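Local structure of Rho guanine nucleotide exchange factor TIAM2 (Mus musculus, 3A8P) at residues L31-V34 with A35-W39; V44-G48 with C49-F53; K175-E178 with N179-Q183. The protein activates the small GTPase RAC1 specifically, as a guanine nucleotide exchange factor, and its PHCCEx region, the piece described here, binds proteins and membranes. One frame throughout, in Å; residues are numbered along the deposited sequence.

Contact 1: L31-V34 with A35-W39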
ATOM      1  N   LEU A  31      13.285  -5.592  -1.768  1.00 49.17           N
ATOM      2  CA  LEU A  31      12.961  -4.875  -0.542  1.00 45.63           C
ATOM      3  C   LEU A  31      13.958  -5.202   0.560  1.00 44.33           C
ATOM      4  O   LEU A  31      14.483  -6.309   0.623  1.00 42.23           O
ATOM      5  CB  LEU A  31      11.558  -5.253  -0.062  1.00 44.36           C
ATOM      6  CG  LEU A  31      10.366  -4.977  -0.980  1.00 42.65           C
ATOM      7  CD1 LEU A  31       9.095  -5.499  -0.327  1.00 39.89           C
ATOM      8  CD2 LEU A  31      10.264  -3.479  -1.245  1.00 43.65           C
ATOM      9  N   GLU A  32      14.222  -4.233   1.427  1.00 43.75           N
ATOM     10  CA  GLU A  32      15.126  -4.459   2.543  1.00 44.89           C
ATOM     11  C   GLU A  32      14.779  -3.521   3.688  1.00 43.06           C
ATOM     12  O   GLU A  32      14.285  -2.418   3.469  1.00 42.14           O
ATOM     13  CB  GLU A  32      16.584  -4.241   2.123  1.00 47.59           C
ATOM     14  CG  GLU A  32      17.028  -2.790   2.104  1.00 54.46           C
ATOM     15  CD  GLU A  32      18.538  -2.646   1.974  1.00 59.79           C
ATOM     16  OE1 GLU A  32      19.023  -1.494   1.944  1.00 61.79           O
ATOM     17  OE2 GLU A  32      19.237  -3.684   1.902  1.00 61.34           O
ATOM     18  N   LEU A  33      15.027  -3.966   4.912  1.00 44.45           N
ATOM     19  CA  LEU A  33      14.755  -3.134   6.074  1.00 46.00           C
ATOM     20  C   LEU A  33      15.749  -1.984   6.075  1.00 47.58           C
ATOM     21  O   LEU A  33      16.934  -2.187   5.814  1.00 48.44           O
ATOM     22  CB  LEU A  33      14.911  -3.942   7.359  1.00 45.22           C
ATOM     23  CG  LEU A  33      13.855  -5.016   7.612  1.00 46.87           C
ATOM     24  CD1 LEU A  33      14.183  -5.773   8.888  1.00 47.36           C
ATOM     25  CD2 LEU A  33      12.486  -4.359   7.721  1.00 47.81           C
ATOM     26  N   VAL A  34      15.268  -0.776   6.347  1.00 48.75           N
ATOM     27  CA  VAL A  34      16.141   0.387   6.387  1.00 50.13           C
ATOM     28  C   VAL A  34      17.090   0.208   7.565  1.00 51.86           C
ATOM     29  O   VAL A  34      16.671  -0.181   8.655  1.00 51.18           O
ATOM     30  CB  VAL A  34      15.338   1.685   6.573  1.00 49.37           C
ATOM     31  CG1 VAL A  34      16.283   2.874   6.653  1.00 49.94           C
ATOM     32  CG2 VAL A  34      14.361   1.858   5.422  1.00 47.84           C
ATOM     33  N   ALA A  35      18.370   0.483   7.339  1.00 54.15           N
ATOM     34  CA  ALA A  35      19.372   0.335   8.386  1.00 57.84           C
ATOM     35  C   ALA A  35      19.543   1.605   9.211  1.00 60.06           C
ATOM     36  O   ALA A  35      19.460   2.714   8.679  1.00 60.58           O
ATOM     37  CB  ALA A  35      20.705  -0.066   7.771  1.00 57.22           C
ATOM     38  N   ARG A  36      19.776   1.430  10.512  1.00 62.31           N
ATOM     39  CA  ARG A  36      19.981   2.547  11.433  1.00 63.90           C
ATOM     40  C   ARG A  36      18.705   3.367  11.648  1.00 63.59           C
ATOM     41  O   ARG A  36      18.748   4.523  12.064  1.00 64.17           O
ATOM     42  CB  ARG A  36      21.163   3.406  10.921  1.00 65.87           C
ATOM     43  CG  ARG A  36      20.975   4.923  10.801  1.00 69.08           C
ATOM     44  CD  ARG A  36      20.127   5.314   9.593  1.00 71.76           C
ATOM     45  NE  ARG A  36      20.302   6.717   9.211  1.00 73.47           N
ATOM     46  CZ  ARG A  36      20.051   7.758  10.001  1.00 74.78           C
ATOM     47  NH1 ARG A  36      20.245   8.992   9.551  1.00 74.70           N
ATOM     48  NH2 ARG A  36      19.609   7.574  11.240  1.00 75.51           N
ATOM     49  N   ARG A  37      17.562   2.740  11.395  1.00 62.76           N
ATOM     50  CA  ARG A  37      16.279   3.415  11.558  1.00 61.67           C
ATOM     51  C   ARG A  37      15.942   3.663  13.029  1.00 59.81           C
ATOM     52  O   ARG A  37      16.115   2.784  13.873  1.00 59.89           O
ATOM     53  CB  ARG A  37      15.167   2.591  10.895  1.00 62.91           C
ATOM     54  CG  ARG A  37      14.929   1.225  11.515  1.00 64.78           C
ATOM     55  CD  ARG A  37      13.875   0.444  10.738  1.00 67.58           C
ATOM     56  NE  ARG A  37      13.484  -0.792  11.416  1.00 70.52           N
ATOM     57  CZ  ARG A  37      14.293  -1.825  11.639  1.00 71.32           C
ATOM     58  NH1 ARG A  37      15.557  -1.789  11.236  1.00 72.32           N
ATOM     59  NH2 ARG A  37      13.836  -2.898  12.272  1.00 71.31           N
ATOM     60  N   LYS A  38      15.467   4.871  13.323  1.00 57.33           N
ATOM     61  CA  LYS A  38      15.087   5.255  14.683  1.00 54.20           C
ATOM     62  C   LYS A  38      13.962   6.299  14.658  1.00 50.94           C
ATOM     63  O   LYS A  38      13.735   6.949  13.632  1.00 49.48           O
ATOM     64  CB  LYS A  38      16.305   5.798  15.437  1.00 55.85           C
ATOM     65  CG  LYS A  38      17.063   6.890  14.704  1.00 57.30           C
ATOM     66  CD  LYS A  38      18.311   7.281  15.479  1.00 59.67           C
ATOM     67  CE  LYS A  38      19.155   8.289  14.718  1.00 60.94           C
ATOM     68  NZ  LYS A  38      20.389   8.641  15.477  1.00 62.13           N
ATOM     69  N   TRP A  39      13.259   6.453  15.779  1.00 46.44           N
ATOM     70  CA  TRP A  39      12.145   7.399  15.859  1.00 42.34           C
ATOM     71  C   TRP A  39      12.572   8.851  16.060  1.00 41.53           C
ATOM     72  O   TRP A  39      13.269   9.175  17.018  1.00 42.10           O
ATOM     73  CB  TRP A  39      11.181   7.038  17.002  1.00 38.46           C
ATOM     74  CG  TRP A  39      10.426   5.721  16.881  1.00 36.78           C
ATOM     75  CD1 TRP A  39      10.710   4.554  17.531  1.00 36.55           C
ATOM     76  CD2 TRP A  39       9.214   5.484  16.149  1.00 33.53           C
ATOM     77  NE1 TRP A  39       9.745   3.609  17.262  1.00 34.89           N
ATOM     78  CE2 TRP A  39       8.816   4.152  16.415  1.00 34.93           C
ATOM     79  CE3 TRP A  39       8.419   6.268  15.299  1.00 31.91           C
ATOM     80  CZ2 TRP A  39       7.655   3.587  15.862  1.00 32.53           C
ATOM     81  CZ3 TRP A  39       7.263   5.705  14.750  1.00 29.79           C
ATOM     82  CH2 TRP A  39       6.895   4.378  15.036  1.00 28.26           C
TER
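R37 reaches back over three residues to the backbone of V34, where the strand 30-33 has just given way to the loop that leads to strand 40-47. The side chain of R37 leaves the main chain on the side facing V34: CG sits between its own backbone N and carbonyl carbon (chi1 64°), and from there the chain runs extended to NE. CG and CD thus pass close to V34 O, with R37 CD 3.5 Å from V34 O, before the guanidinium bends round to it. R37 NH1 donates to V34 O over 3.2 Å, almost in line with the carbonyl bond but with a bent N-H...O angle of 143°; the oxygen lies at the edge of the guanidinium, 24° out of its plane. Beside this bond V34 CG1 passes R37 CB at 4.4 Å, and L33 CD1 comes obliquely to within 4.5 Å of R37 NH2. The side chain of R37 also touches K20 and L22 of strand 11-26. A long arginine suits this surface place on the PH domain: its charge can stay near solvent while one N-H grips a backbone carbonyl just past the strand, a bent bond that probably steadies the loop only modestly.

Contact 2: V44-G48 with C49-F53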
ATOM      1  N   VAL A  44       4.489  17.805  11.230  1.00 26.15           N
ATOM      2  CA  VAL A  44       4.169  17.404   9.865  1.00 25.78           C
ATOM      3  C   VAL A  44       2.928  18.072   9.282  1.00 26.01           C
ATOM      4  O   VAL A  44       1.956  18.304   9.986  1.00 25.35           O
ATOM      5  CB  VAL A  44       4.000  15.858   9.806  1.00 24.97           C
ATOM      6  CG1 VAL A  44       3.558  15.412   8.414  1.00 26.44           C
ATOM      7  CG2 VAL A  44       5.307  15.188  10.182  1.00 24.25           C
ATOM      8  N   THR A  45       2.972  18.391   7.992  1.00 27.82           N
ATOM      9  CA  THR A  45       1.819  18.996   7.329  1.00 30.28           C
ATOM     10  C   THR A  45       1.482  18.222   6.050  1.00 30.77           C
ATOM     11  O   THR A  45       2.368  17.666   5.398  1.00 30.22           O
ATOM     12  CB  THR A  45       2.077  20.476   6.950  1.00 32.70           C
ATOM     13  OG1 THR A  45       3.034  20.540   5.883  1.00 34.39           O
ATOM     14  CG2 THR A  45       2.609  21.250   8.148  1.00 30.63           C
ATOM     15  N   LEU A  46       0.197  18.171   5.714  1.00 31.29           N
ATOM     16  CA  LEU A  46      -0.265  17.489   4.511  1.00 31.39           C
ATOM     17  C   LEU A  46      -0.836  18.542   3.573  1.00 32.47           C
ATOM     18  O   LEU A  46      -1.857  19.170   3.867  1.00 30.51           O
ATOM     19  CB  LEU A  46      -1.345  16.450   4.851  1.00 30.66           C
ATOM     20  CG  LEU A  46      -2.030  15.716   3.687  1.00 30.44           C
ATOM     21  CD1 LEU A  46      -1.011  14.932   2.860  1.00 28.11           C
ATOM     22  CD2 LEU A  46      -3.089  14.775   4.251  1.00 29.07           C
ATOM     23  N   LYS A  47      -0.156  18.731   2.450  1.00 34.67           N
ATOM     24  CA  LYS A  47      -0.541  19.709   1.436  1.00 36.94           C
ATOM     25  C   LYS A  47      -0.666  18.901   0.146  1.00 35.84           C
ATOM     26  O   LYS A  47       0.324  18.360  -0.342  1.00 36.64           O
ATOM     27  CB  LYS A  47       0.566  20.759   1.325  1.00 40.35           C
ATOM     28  CG  LYS A  47       0.184  22.043   0.621  1.00 46.44           C
ATOM     29  CD  LYS A  47       1.267  23.104   0.830  1.00 50.28           C
ATOM     30  CE  LYS A  47       0.893  24.415   0.152  1.00 52.99           C
ATOM     31  NZ  LYS A  47      -0.446  24.899   0.605  1.00 56.12           N
ATOM     32  N   GLY A  48      -1.871  18.821  -0.412  1.00 34.43           N
ATOM     33  CA  GLY A  48      -2.057  18.003  -1.597  1.00 35.21           C
ATOM     34  C   GLY A  48      -1.787  16.584  -1.116  1.00 35.59           C
ATOM     35  O   GLY A  48      -2.349  16.164  -0.105  1.00 35.81           O
ATOM     36  N   CYS A  49      -0.929  15.843  -1.812  1.00 34.71           N
ATOM     37  CA  CYS A  49      -0.589  14.488  -1.382  1.00 33.91           C
ATOM     38  C   CYS A  49       0.845  14.443  -0.904  1.00 32.83           C
ATOM     39  O   CYS A  49       1.484  13.391  -0.930  1.00 34.21           O
ATOM     40  CB  CYS A  49      -0.762  13.484  -2.516  1.00 36.56           C
ATOM     41  SG  CYS A  49      -2.391  12.753  -2.573  1.00 40.28           S
ATOM     42  N   THR A  50       1.351  15.592  -0.473  1.00 29.88           N
ATOM     43  CA  THR A  50       2.721  15.685  -0.002  1.00 29.57           C
ATOM     44  C   THR A  50       2.784  15.916   1.507  1.00 29.45           C
ATOM     45  O   THR A  50       2.107  16.795   2.044  1.00 29.75           O
ATOM     46  CB  THR A  50       3.470  16.852  -0.709  1.00 31.48           C
ATOM     47  OG1 THR A  50       3.441  16.654  -2.127  1.00 29.70           O
ATOM     48  CG2 THR A  50       4.918  16.929  -0.231  1.00 28.85           C
ATOM     49  N   LEU A  51       3.592  15.112   2.185  1.00 27.42           N
ATOM     50  CA  LEU A  51       3.774  15.256   3.620  1.00 27.16           C
ATOM     51  C   LEU A  51       5.091  15.994   3.798  1.00 27.22           C
ATOM     52  O   LEU A  51       6.140  15.497   3.393  1.00 28.24           O
ATOM     53  CB  LEU A  51       3.848  13.883   4.311  1.00 25.23           C
ATOM     54  CG  LEU A  51       2.542  13.091   4.430  1.00 27.55           C
ATOM     55  CD1 LEU A  51       2.829  11.631   4.810  1.00 24.18           C
ATOM     56  CD2 LEU A  51       1.648  13.767   5.477  1.00 26.89           C
ATOM     57  N   LEU A  52       5.027  17.188   4.381  1.00 28.64           N
ATOM     58  CA  LEU A  52       6.216  18.002   4.626  1.00 28.28           C
ATOM     59  C   LEU A  52       6.611  17.881   6.088  1.00 28.94           C
ATOM     60  O   LEU A  52       5.778  18.033   6.979  1.00 26.22           O
ATOM     61  CB  LEU A  52       5.929  19.463   4.290  1.00 29.69           C
ATOM     62  CG  LEU A  52       5.459  19.695   2.854  1.00 32.17           C
ATOM     63  CD1 LEU A  52       5.036  21.143   2.680  1.00 35.20           C
ATOM     64  CD2 LEU A  52       6.586  19.330   1.886  1.00 31.47           C
ATOM     65  N   PHE A  53       7.886  17.607   6.327  1.00 30.59           N
ATOM     66  CA  PHE A  53       8.394  17.444   7.681  1.00 31.70           C
ATOM     67  C   PHE A  53       9.209  18.655   8.121  1.00 33.66           C
ATOM     68  O   PHE A  53      10.171  19.028   7.463  1.00 33.83           O
ATOM     69  CB  PHE A  53       9.266  16.190   7.764  1.00 31.68           C
ATOM     70  CG  PHE A  53       8.519  14.907   7.535  1.00 33.22           C
ATOM     71  CD1 PHE A  53       8.483  13.925   8.521  1.00 34.62           C
ATOM     72  CD2 PHE A  53       7.854  14.675   6.336  1.00 34.89           C
ATOM     73  CE1 PHE A  53       7.796  12.728   8.317  1.00 33.53           C
ATOM     74  CE2 PHE A  53       7.160  13.475   6.121  1.00 35.91           C
ATOM     75  CZ  PHE A  53       7.134  12.502   7.117  1.00 33.16           C
TER
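V44 and F53 lie side by side, pointing the same way, near the end of a hairpin away from its turn, and here the packing is close. V44 CG2 lies over one face of the F53 ring, 4.1 Å from its centroid and 22° off the normal, a CH-pi contact displaced toward the rim at CD1. The other methyl, CG1, held anti to the backbone N (chi1 176°), turns to L51, meeting L51 CD2 at 3.9 Å. L51 CD2 also meets L46 CD1, so one leucine methyl fills the gap between two neighbours of the opposing strand. With an alanine in place of V44 both methyls are gone, which would probably open a gap at that face of F53 and leave L51 CD2 with only L46 on this strand. Branched and aromatic residues suit this face, which turns into the core of the PH domain: W115 and A118 of helix 109-130 pack on V44 and L46, while F19 and Y42 meet F53 edge-to-face. Antiparallel strands 40-47 and 50-54 form the hairpin in the PH-domain sheet, and a type II' turn from K47 to T50 joins them. G48 takes the positive phi of that turn, where a side chain would collide with C49 N. Two hydrogen-bonded pairs zip the strands together, T45 with L52 and K47 with T50; K47 N reaches T50 O at 3.0 Å and 170°. The other face, carrying T45, L52, K47 and T50, is more mixed: T45 is buried, but the face opens to solvent toward the turn. T45 OG1 rests 3.5 Å from L52 CB, a polar atom against a methylene. K47, extended as far as CE, leads away from the hairpin and puts its ammonium where a charge is easily solvated.

Contact 3: K175-E178 with N179-Q183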
ATOM      1  N   LYS A 175       8.602 -24.915 -17.993  1.00 51.08           N
ATOM      2  CA  LYS A 175       8.939 -23.633 -17.383  1.00 50.39           C
ATOM      3  C   LYS A 175       8.263 -22.472 -18.105  1.00 48.71           C
ATOM      4  O   LYS A 175       7.843 -21.502 -17.472  1.00 47.81           O
ATOM      5  CB  LYS A 175      10.459 -23.408 -17.373  1.00 51.89           C
ATOM      6  CG  LYS A 175      11.068 -23.124 -18.737  1.00 55.59           C
ATOM      7  CD  LYS A 175      12.393 -22.363 -18.621  1.00 58.98           C
ATOM      8  CE  LYS A 175      13.528 -23.223 -18.073  1.00 59.76           C
ATOM      9  NZ  LYS A 175      13.997 -24.256 -19.048  1.00 61.87           N
ATOM     10  N   ALA A 176       8.153 -22.571 -19.426  1.00 45.92           N
ATOM     11  CA  ALA A 176       7.521 -21.511 -20.202  1.00 43.27           C
ATOM     12  C   ALA A 176       6.093 -21.243 -19.735  1.00 41.71           C
ATOM     13  O   ALA A 176       5.678 -20.091 -19.617  1.00 40.81           O
ATOM     14  CB  ALA A 176       7.522 -21.867 -21.674  1.00 44.31           C
ATOM     15  N   ILE A 177       5.337 -22.303 -19.475  1.00 38.89           N
ATOM     16  CA  ILE A 177       3.963 -22.131 -19.025  1.00 37.46           C
ATOM     17  C   ILE A 177       3.944 -21.682 -17.563  1.00 36.79           C
ATOM     18  O   ILE A 177       3.067 -20.925 -17.147  1.00 33.48           O
ATOM     19  CB  ILE A 177       3.157 -23.441 -19.172  1.00 37.45           C
ATOM     20  CG1 ILE A 177       3.141 -23.874 -20.644  1.00 37.92           C
ATOM     21  CG2 ILE A 177       1.736 -23.238 -18.665  1.00 35.91           C
ATOM     22  CD1 ILE A 177       2.500 -25.233 -20.894  1.00 38.00           C
ATOM     23  N   GLU A 178       4.921 -22.146 -16.792  1.00 35.82           N
ATOM     24  CA  GLU A 178       5.014 -21.782 -15.384  1.00 38.25           C
ATOM     25  C   GLU A 178       5.274 -20.284 -15.264  1.00 37.54           C
ATOM     26  O   GLU A 178       4.708 -19.618 -14.397  1.00 35.49           O
ATOM     27  CB  GLU A 178       6.137 -22.567 -14.700  1.00 39.04           C
ATOM     28  CG  GLU A 178       5.987 -24.069 -14.834  1.00 43.63           C
ATOM     29  CD  GLU A 178       7.010 -24.838 -14.019  1.00 47.27           C
ATOM     30  OE1 GLU A 178       8.219 -24.538 -14.137  1.00 46.90           O
ATOM     31  OE2 GLU A 178       6.600 -25.749 -13.264  1.00 51.21           O
ATOM     32  N   ASN A 179       6.130 -19.764 -16.142  1.00 36.29           N
ATOM     33  CA  ASN A 179       6.452 -18.343 -16.160  1.00 37.41           C
ATOM     34  C   ASN A 179       5.165 -17.559 -16.369  1.00 37.35           C
ATOM     35  O   ASN A 179       4.942 -16.526 -15.738  1.00 35.88           O
ATOM     36  CB  ASN A 179       7.421 -18.032 -17.302  1.00 40.24           C
ATOM     37  CG  ASN A 179       8.801 -18.625 -17.080  1.00 43.34           C
ATOM     38  OD1 ASN A 179       9.576 -18.782 -18.025  1.00 47.78           O
ATOM     39  ND2 ASN A 179       9.120 -18.949 -15.830  1.00 44.37           N
ATOM     40  N   GLN A 180       4.324 -18.065 -17.266  1.00 35.00           N
ATOM     41  CA  GLN A 180       3.047 -17.439 -17.577  1.00 33.03           C
ATOM     42  C   GLN A 180       2.132 -17.490 -16.345  1.00 31.94           C
ATOM     43  O   GLN A 180       1.505 -16.496 -15.977  1.00 28.85           O
ATOM     44  CB  GLN A 180       2.396 -18.173 -18.748  1.00 32.51           C
ATOM     45  CG  GLN A 180       1.228 -17.444 -19.365  1.00 39.01           C
ATOM     46  CD  GLN A 180       0.545 -18.256 -20.450  1.00 40.26           C
ATOM     47  OE1 GLN A 180       1.195 -18.767 -21.366  1.00 40.39           O
ATOM     48  NE2 GLN A 180      -0.772 -18.375 -20.351  1.00 40.38           N
ATOM     49  N   ILE A 181       2.068 -18.656 -15.713  1.00 30.42           N
ATOM     50  CA  ILE A 181       1.246 -18.839 -14.526  1.00 29.39           C
ATOM     51  C   ILE A 181       1.671 -17.842 -13.445  1.00 29.71           C
ATOM     52  O   ILE A 181       0.822 -17.237 -12.777  1.00 29.22           O
ATOM     53  CB  ILE A 181       1.357 -20.294 -13.996  1.00 27.44           C
ATOM     54  CG1 ILE A 181       0.691 -21.252 -14.989  1.00 27.89           C
ATOM     55  CG2 ILE A 181       0.679 -20.426 -12.634  1.00 27.20           C
ATOM     56  CD1 ILE A 181       0.888 -22.727 -14.661  1.00 29.13           C
ATOM     57  N   ARG A 182       2.978 -17.651 -13.281  1.00 28.18           N
ATOM     58  CA  ARG A 182       3.461 -16.706 -12.275  1.00 31.51           C
ATOM     59  C   ARG A 182       3.025 -15.279 -12.581  1.00 30.14           C
ATOM     60  O   ARG A 182       2.758 -14.497 -11.668  1.00 28.42           O
ATOM     61  CB  ARG A 182       4.985 -16.730 -12.164  1.00 34.32           C
ATOM     62  CG  ARG A 182       5.567 -18.049 -11.707  1.00 42.24           C
ATOM     63  CD  ARG A 182       6.990 -17.857 -11.199  1.00 47.88           C
ATOM     64  NE  ARG A 182       7.690 -19.128 -11.051  1.00 52.63           N
ATOM     65  CZ  ARG A 182       8.310 -19.761 -12.042  1.00 55.59           C
ATOM     66  NH1 ARG A 182       8.325 -19.236 -13.263  1.00 56.47           N
ATOM     67  NH2 ARG A 182       8.908 -20.926 -11.816  1.00 57.24           N
ATOM     68  N   GLN A 183       2.972 -14.932 -13.864  1.00 28.68           N
ATOM     69  CA  GLN A 183       2.562 -13.591 -14.240  1.00 30.28           C
ATOM     70  C   GLN A 183       1.092 -13.418 -13.877  1.00 29.56           C
ATOM     71  O   GLN A 183       0.710 -12.393 -13.304  1.00 30.81           O
ATOM     72  CB  GLN A 183       2.779 -13.345 -15.742  1.00 31.94           C
ATOM     73  CG  GLN A 183       2.524 -11.896 -16.160  1.00 32.15           C
ATOM     74  CD  GLN A 183       3.412 -10.908 -15.408  1.00 33.22           C
ATOM     75  OE1 GLN A 183       4.629 -10.914 -15.565  1.00 32.40           O
ATOM     76  NE2 GLN A 183       2.799 -10.062 -14.576  1.00 34.13           N
TER
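I181 folds its longer branch back over the preceding turn of the helix to meet I177. Its CB stands 3.4 Å from E178 O, beside the carbonyl of the residue three positions earlier. CG1, lying anti to its own carbonyl carbon (chi1 -68°), settles 3.2 Å from I177 O, and CD1 at the tip goes on to touch I177 CG2 at 4.1 Å, the two side chains meeting at a slant. The oxygen that CG1 passes is already engaged, accepting I181 N at 2.9 Å. This i to i+4 pairing belongs to helix 171-206, a long helix of the CC-Ex region within a predicted coiled coil; A161, E162 and L165 of helix 136-165 lie against I181, and L165 also against I177, so the two isoleucines supply the branched, apolar side turned to the partner helix. Backbone bonds repeat the same spacing, N179 N to K175 O and R182 N to E178 O, whereas Q180 N to A176 O is weak at 3.4 Å. Away from the isoleucines most residues are polar or charged, as suits an exposed side. There R182 CG passes 3.2 Å from E178 O, and its guanidinium swings back toward E178. E178 OE1 remains 4.3 Å from R182 NH2, well out of the guanidinium plane, leaving an electrostatic attraction that is likely to be mild in water.

Overall arrangement
From the N terminus, contact 1 comes first, one side chain tying the loop that leaves strand 30-33 to the residue just past that strand. The chain then enters strand 40-47, and contact 2 closes the hairpin to strand 50-54 in the same curled sheet; its centre lies about 22 Å from that of contact 1. After the rest of the sheet and helices 109-130 and 136-165, contact 3 links successive turns of helix 171-206 in the CC-Ex region, its centre about 42 Å from that of contact 2, across the chain's centre. The three follow in series, neither nesting nor crossing, and each is local: one at a strand-to-loop exit, one pairing sheet strands, one in the helical part.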